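Local coordinates for acetyltransferase PA1377 (Pseudomonas aeruginosa, PDB 2VI7), which belongs to the GNAT (GCN5-related) family and is probably an N-acetyltransferase, though its substrate is not established, at residues A73-H78 / M118-V123; Y128-P133 / A153-R158. All coordinates share one frame; numbering follows the deposited sequence.

Contact 1: residues A73-H78 / M118-V123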
loop_
_atom_site.group_PDB
_atom_site.type_symbol
_atom_site.label_atom_id
_atom_site.label_comp_id
_atom_site.label_asym_id
_atom_site.label_seq_id
_atom_site.Cartn_x
_atom_site.Cartn_y
_atom_site.Cartn_z
ATOM N N ALA A 73 2.588 -17.470 3.289
ATOM C CA ALA A 73 3.223 -16.153 3.212
ATOM C C ALA A 73 3.398 -15.797 1.740
ATOM O O ALA A 73 3.530 -16.677 0.899
ATOM C CB ALA A 73 4.578 -16.171 3.920
ATOM N N SER A 74 3.390 -14.507 1.432
ATOM C CA SER A 74 3.528 -14.073 0.056
ATOM C C SER A 74 4.471 -12.887 -0.106
ATOM O O SER A 74 4.573 -12.030 0.773
ATOM C CB SER A 74 2.160 -13.696 -0.507
ATOM O OG SER A 74 1.637 -12.574 0.186
ATOM N N LEU A 75 5.159 -12.865 -1.243
ATOM C CA LEU A 75 6.094 -11.800 -1.596
ATOM C C LEU A 75 5.625 -11.229 -2.925
ATOM O O LEU A 75 5.392 -11.973 -3.874
ATOM C CB LEU A 75 7.514 -12.356 -1.759
ATOM C CG LEU A 75 8.568 -11.390 -2.331
ATOM C CD1 LEU A 75 8.732 -10.181 -1.406
ATOM C CD2 LEU A 75 9.893 -12.111 -2.500
ATOM N N GLU A 76 5.468 -9.912 -2.987
ATOM C CA GLU A 76 5.036 -9.258 -4.214
ATOM C C GLU A 76 5.877 -8.033 -4.573
ATOM O O GLU A 76 5.905 -7.031 -3.851
ATOM C CB GLU A 76 3.554 -8.867 -4.123
ATOM C CG GLU A 76 3.101 -7.972 -5.265
ATOM C CD GLU A 76 1.616 -7.690 -5.242
ATOM O OE1 GLU A 76 1.020 -7.754 -4.149
ATOM O OE2 GLU A 76 1.048 -7.389 -6.315
ATOM N N GLN A 77 6.576 -8.134 -5.698
ATOM C CA GLN A 77 7.396 -7.039 -6.182
ATOM C C GLN A 77 6.423 -5.937 -6.555
ATOM O O GLN A 77 5.424 -6.189 -7.227
ATOM C CB GLN A 77 8.187 -7.473 -7.413
ATOM C CG GLN A 77 8.983 -6.354 -8.050
ATOM C CD GLN A 77 9.742 -6.820 -9.262
ATOM O OE1 GLN A 77 9.169 -7.430 -10.167
ATOM N NE2 GLN A 77 11.037 -6.539 -9.297
ATOM N N HIS A 78 6.696 -4.717 -6.119
ATOM C CA HIS A 78 5.789 -3.628 -6.428
ATOM C C HIS A 78 5.655 -3.432 -7.939
ATOM O O HIS A 78 6.656 -3.432 -8.664
ATOM C CB HIS A 78 6.262 -2.339 -5.761
ATOM C CG HIS A 78 5.188 -1.305 -5.645
ATOM N ND1 HIS A 78 4.613 -0.705 -6.744
ATOM C CD2 HIS A 78 4.544 -0.804 -4.565
ATOM C CE1 HIS A 78 3.659 0.118 -6.347
ATOM N NE2 HIS A 78 3.598 0.077 -5.028
ATOM N N MET A 118 15.077 -12.281 -7.333
ATOM C CA MET A 118 14.458 -11.033 -7.751
ATOM C C MET A 118 15.435 -9.882 -7.606
ATOM O O MET A 118 15.290 -8.854 -8.267
ATOM C CB MET A 118 13.209 -10.734 -6.920
ATOM C CG MET A 118 12.005 -11.624 -7.181
ATOM S SD MET A 118 10.623 -11.024 -6.206
ATOM C CE MET A 118 9.342 -12.178 -6.621
ATOM N N ASN A 119 16.424 -10.065 -6.736
ATOM C CA ASN A 119 17.443 -9.052 -6.468
ATOM C C ASN A 119 16.775 -7.758 -5.980
ATOM O O ASN A 119 17.098 -6.662 -6.440
ATOM C CB ASN A 119 18.279 -8.810 -7.740
ATOM C CG ASN A 119 19.579 -8.044 -7.475
ATOM O OD1 ASN A 119 20.276 -8.293 -6.489
ATOM N ND2 ASN A 119 19.917 -7.127 -8.377
ATOM N N LEU A 120 15.833 -7.897 -5.045
ATOM C CA LEU A 120 15.129 -6.746 -4.488
ATOM C C LEU A 120 16.030 -6.048 -3.481
ATOM O O LEU A 120 16.795 -6.698 -2.767
ATOM C CB LEU A 120 13.834 -7.177 -3.793
ATOM C CG LEU A 120 12.723 -7.739 -4.673
ATOM C CD1 LEU A 120 11.544 -8.132 -3.798
ATOM C CD2 LEU A 120 12.324 -6.701 -5.721
ATOM N N ARG A 121 15.936 -4.724 -3.430
ATOM C CA ARG A 121 16.735 -3.927 -2.505
ATOM C C ARG A 121 15.985 -3.671 -1.198
ATOM O O ARG A 121 16.591 -3.411 -0.168
ATOM C CB ARG A 121 17.076 -2.578 -3.143
ATOM C CG ARG A 121 17.922 -1.646 -2.287
ATOM C CD ARG A 121 17.883 -0.255 -2.893
ATOM N NE ARG A 121 18.762 0.717 -2.244
ATOM C CZ ARG A 121 20.070 0.826 -2.477
ATOM N NH1 ARG A 121 20.661 0.009 -3.341
ATOM N NH2 ARG A 121 20.780 1.781 -1.882
ATOM N N ARG A 122 14.664 -3.770 -1.240
ATOM C CA ARG A 122 13.849 -3.471 -0.075
ATOM C C ARG A 122 12.646 -4.391 0.045
ATOM O O ARG A 122 11.936 -4.621 -0.930
ATOM C CB ARG A 122 13.383 -2.017 -0.196
ATOM C CG ARG A 122 12.481 -1.498 0.890
ATOM C CD ARG A 122 11.980 -0.114 0.516
ATOM N NE ARG A 122 10.886 0.291 1.392
ATOM C CZ ARG A 122 11.051 0.772 2.619
ATOM N NH1 ARG A 122 12.270 0.927 3.109
ATOM N NH2 ARG A 122 10.001 1.051 3.376
ATOM N N VAL A 123 12.423 -4.926 1.239
ATOM C CA VAL A 123 11.267 -5.782 1.481
ATOM C C VAL A 123 10.530 -5.134 2.646
ATOM O O VAL A 123 11.139 -4.796 3.662
ATOM C CB VAL A 123 11.669 -7.221 1.837
ATOM C CG1 VAL A 123 10.425 -8.079 2.008
ATOM C CG2 VAL A 123 12.538 -7.797 0.748
#
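Leu-75 and Met-118 reach toward each other tip to tip, the leucine CD2 lying 3.9 Å from the methionine SD. The first torsion of Leu-75 carries CG out from the strand, anti to the backbone N (chi1 171°). Its other branch goes to different partners: CD1 lies 4.2 Å from CD1 of Leu-120 and 4.4 Å from CG1 of Val-123. One forked side chain thus serves three apolar neighbours. Met-118 suits its place because its chain, extended beyond CG, carries the sulfur and methyl across to the strand, with CE 4.2 Å from Leu-75 CD2. The second branch of Leu-120 meets Gln-77, whose side chain it crosses obliquely: Leu-120 CD2 sits 4.1 Å from Gln-77 CG and 3.8 Å from Gln-77 NE2. That amide nitrogen finds its polar partner outside the pair, in the carbonyl oxygen of Ser-84, so the glutamine can lend its CG methylene to the leucine while its tip remains hydrogen-bonded.

Further out, Ala-114 of helix 102-117 touches both Leu-75 and Leu-120, and Leu-110 also packs on Leu-75. Strand 68-77 is held in the sheet by backbone bonds, Leu-75 pairing with Leu-59 and Glu-76 with Ser-88. On the other side of the contact, Asn-119 leaves the helix with positive phi (58°), a conformation asparagine tolerates well, and the chain then leads through Leu-120 into strand 122-128.

No hydrogen bond joins the two segments. Their cohesion is therefore dispersive and hydrophobic, closing the join between the end of helix 102-117 and the sheet it packs on in this GNAT fold.

Contact 2: residues Y128-P133 / A153-R158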
loop_
_atom_site.group_PDB
_atom_site.type_symbol
_atom_site.label_atom_id
_atom_site.label_comp_id
_atom_site.label_asym_id
_atom_site.label_seq_id
_atom_site.Cartn_x
_atom_site.Cartn_y
_atom_site.Cartn_z
ATOM N N TYR A 128 1.502 -6.244 13.970
ATOM C CA TYR A 128 0.850 -5.641 15.128
ATOM C C TYR A 128 1.859 -5.384 16.236
ATOM O O TYR A 128 2.640 -6.263 16.567
ATOM C CB TYR A 128 -0.264 -6.561 15.597
ATOM C CG TYR A 128 -1.390 -6.618 14.586
ATOM C CD1 TYR A 128 -1.865 -7.833 14.097
ATOM C CD2 TYR A 128 -1.972 -5.443 14.098
ATOM C CE1 TYR A 128 -2.896 -7.877 13.144
ATOM C CE2 TYR A 128 -2.996 -5.478 13.143
ATOM C CZ TYR A 128 -3.453 -6.698 12.673
ATOM O OH TYR A 128 -4.463 -6.746 11.733
ATOM N N THR A 129 1.837 -4.180 16.807
ATOM C CA THR A 129 2.794 -3.797 17.852
ATOM C C THR A 129 2.921 -4.709 19.068
ATOM O O THR A 129 3.959 -4.705 19.737
ATOM C CB THR A 129 2.529 -2.373 18.388
ATOM O OG1 THR A 129 1.224 -2.314 18.970
ATOM C CG2 THR A 129 2.644 -1.359 17.284
ATOM N N ASP A 130 1.892 -5.498 19.357
ATOM C CA ASP A 130 1.939 -6.385 20.519
ATOM C C ASP A 130 2.204 -7.851 20.173
ATOM O O ASP A 130 2.112 -8.721 21.043
ATOM C CB ASP A 130 0.635 -6.259 21.317
ATOM C CG ASP A 130 -0.579 -6.791 20.563
ATOM O OD1 ASP A 130 -0.457 -7.095 19.355
ATOM O OD2 ASP A 130 -1.664 -6.900 21.184
ATOM N N ASN A 131 2.533 -8.128 18.909
ATOM C CA ASN A 131 2.826 -9.497 18.472
ATOM C C ASN A 131 4.335 -9.719 18.592
ATOM O O ASN A 131 5.067 -9.593 17.616
ATOM C CB ASN A 131 2.380 -9.699 17.021
ATOM C CG ASN A 131 2.415 -11.163 16.590
ATOM O OD1 ASN A 131 2.913 -12.034 17.308
ATOM N ND2 ASN A 131 1.887 -11.436 15.399
ATOM N N ALA A 132 4.773 -10.053 19.805
ATOM C CA ALA A 132 6.180 -10.272 20.114
ATOM C C ALA A 132 6.879 -11.367 19.315
ATOM O O ALA A 132 7.947 -11.135 18.749
ATOM C CB ALA A 132 6.343 -10.520 21.601
ATOM N N PRO A 133 6.327 -12.588 19.290
ATOM C CA PRO A 133 7.032 -13.598 18.495
ATOM C C PRO A 133 7.251 -13.210 17.016
ATOM O O PRO A 133 8.316 -13.471 16.460
ATOM C CB PRO A 133 6.158 -14.851 18.657
ATOM C CG PRO A 133 4.847 -14.333 19.193
ATOM C CD PRO A 133 5.244 -13.197 20.073
ATOM N N ALA A 153 -5.501 -1.033 11.683
ATOM C CA ALA A 153 -6.489 -2.033 11.306
ATOM C C ALA A 153 -7.381 -2.429 12.464
ATOM O O ALA A 153 -7.148 -2.046 13.606
ATOM C CB ALA A 153 -5.788 -3.283 10.753
ATOM N N VAL A 154 -8.416 -3.196 12.141
ATOM C CA VAL A 154 -9.362 -3.699 13.123
ATOM C C VAL A 154 -8.913 -5.106 13.514
ATOM O O VAL A 154 -8.487 -5.900 12.668
ATOM C CB VAL A 154 -10.812 -3.791 12.537
ATOM C CG1 VAL A 154 -11.773 -4.380 13.568
ATOM C CG2 VAL A 154 -11.292 -2.430 12.111
ATOM N N ARG A 155 -8.967 -5.387 14.808
ATOM C CA ARG A 155 -8.637 -6.703 15.345
ATOM C C ARG A 155 -9.390 -6.804 16.680
ATOM O O ARG A 155 -9.310 -5.904 17.522
ATOM C CB ARG A 155 -7.123 -6.866 15.556
ATOM C CG ARG A 155 -6.704 -8.313 15.875
ATOM C CD ARG A 155 -5.287 -8.426 16.453
ATOM N NE ARG A 155 -5.125 -7.642 17.679
ATOM C CZ ARG A 155 -3.978 -7.500 18.339
ATOM N NH1 ARG A 155 -3.934 -6.760 19.438
ATOM N NH2 ARG A 155 -2.874 -8.096 17.909
ATOM N N ASP A 156 -10.139 -7.888 16.858
ATOM C CA ASP A 156 -10.930 -8.105 18.075
ATOM C C ASP A 156 -11.857 -6.925 18.389
ATOM O O ASP A 156 -11.996 -6.521 19.547
ATOM C CB ASP A 156 -10.027 -8.360 19.284
ATOM C CG ASP A 156 -9.024 -9.462 19.039
ATOM O OD1 ASP A 156 -9.378 -10.458 18.364
ATOM O OD2 ASP A 156 -7.882 -9.333 19.537
ATOM N N GLY A 157 -12.466 -6.370 17.344
ATOM C CA GLY A 157 -13.399 -5.268 17.493
ATOM C C GLY A 157 -12.843 -3.907 17.851
ATOM O O GLY A 157 -13.599 -3.011 18.217
ATOM N N ARG A 158 -11.532 -3.735 17.751
ATOM C CA ARG A 158 -10.930 -2.450 18.076
ATOM C C ARG A 158 -9.808 -2.113 17.112
ATOM O O ARG A 158 -9.278 -2.983 16.439
ATOM C CB ARG A 158 -10.390 -2.467 19.509
ATOM C CG ARG A 158 -9.315 -3.507 19.761
ATOM C CD ARG A 158 -8.798 -3.414 21.186
#
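Tyr-128 and Asp-130 meet Arg-155 where a type I turn, Tyr-128 to Asn-131, faces a hairpin whose type I' turn runs from Arg-155 to Arg-158. Arg-155 grips the carboxylate end-on: NH2 donates to Asp-130 OD1 at 3.0 Å and NH1 to OD2 at 2.9 Å. Both hydrogen bonds are fairly straight (160° and 162°), and both oxygens lie near the guanidinium plane and are met on their syn sides, although the two flat groups are turned 33° apart. Arginine suits the place because its aliphatic part also packs on the tyrosine: CD lies over one face of the Tyr-128 ring, toward the rim, 4.1 Å from CE1. At the ring's edge, the small Ala-153 brings CB to 3.8 Å from Tyr-128 OH, a hydroxyl hydrogen-bonded to the carbonyl oxygen of Val-34.

Gln-33 OE1 accepts a further bond from Arg-155 NH2, and Arg-82 of the second subunit packs on both Tyr-128 and Arg-155. Asn-131 takes the N-cap position of helix 132-140, while Gly-157 readily adopts the positive phi of the tight hairpin. The arrangement is a bidentate salt bridge tying a strand-to-helix turn to a type I' beta hairpin, beside the subunit interface of this GNAT protein.

How the contacts relate
The two contacts lie on opposite sides of the chain's centre, with their own centres 24 Å apart and nearest atoms about 13 Å apart, so neither touches the other. Along the chain they come in series: contact 1 closes before contact 2 opens. Strand 122-128 links them, since it starts within 118-123 and runs to the turn before helix 132-140. Both reach the same mixed sheet, contact 1 from the end of helix 102-117 and contact 2 from the hairpin formed by strands 154-155 and 158-168. Residues of both segment pairs also touch the second subunit.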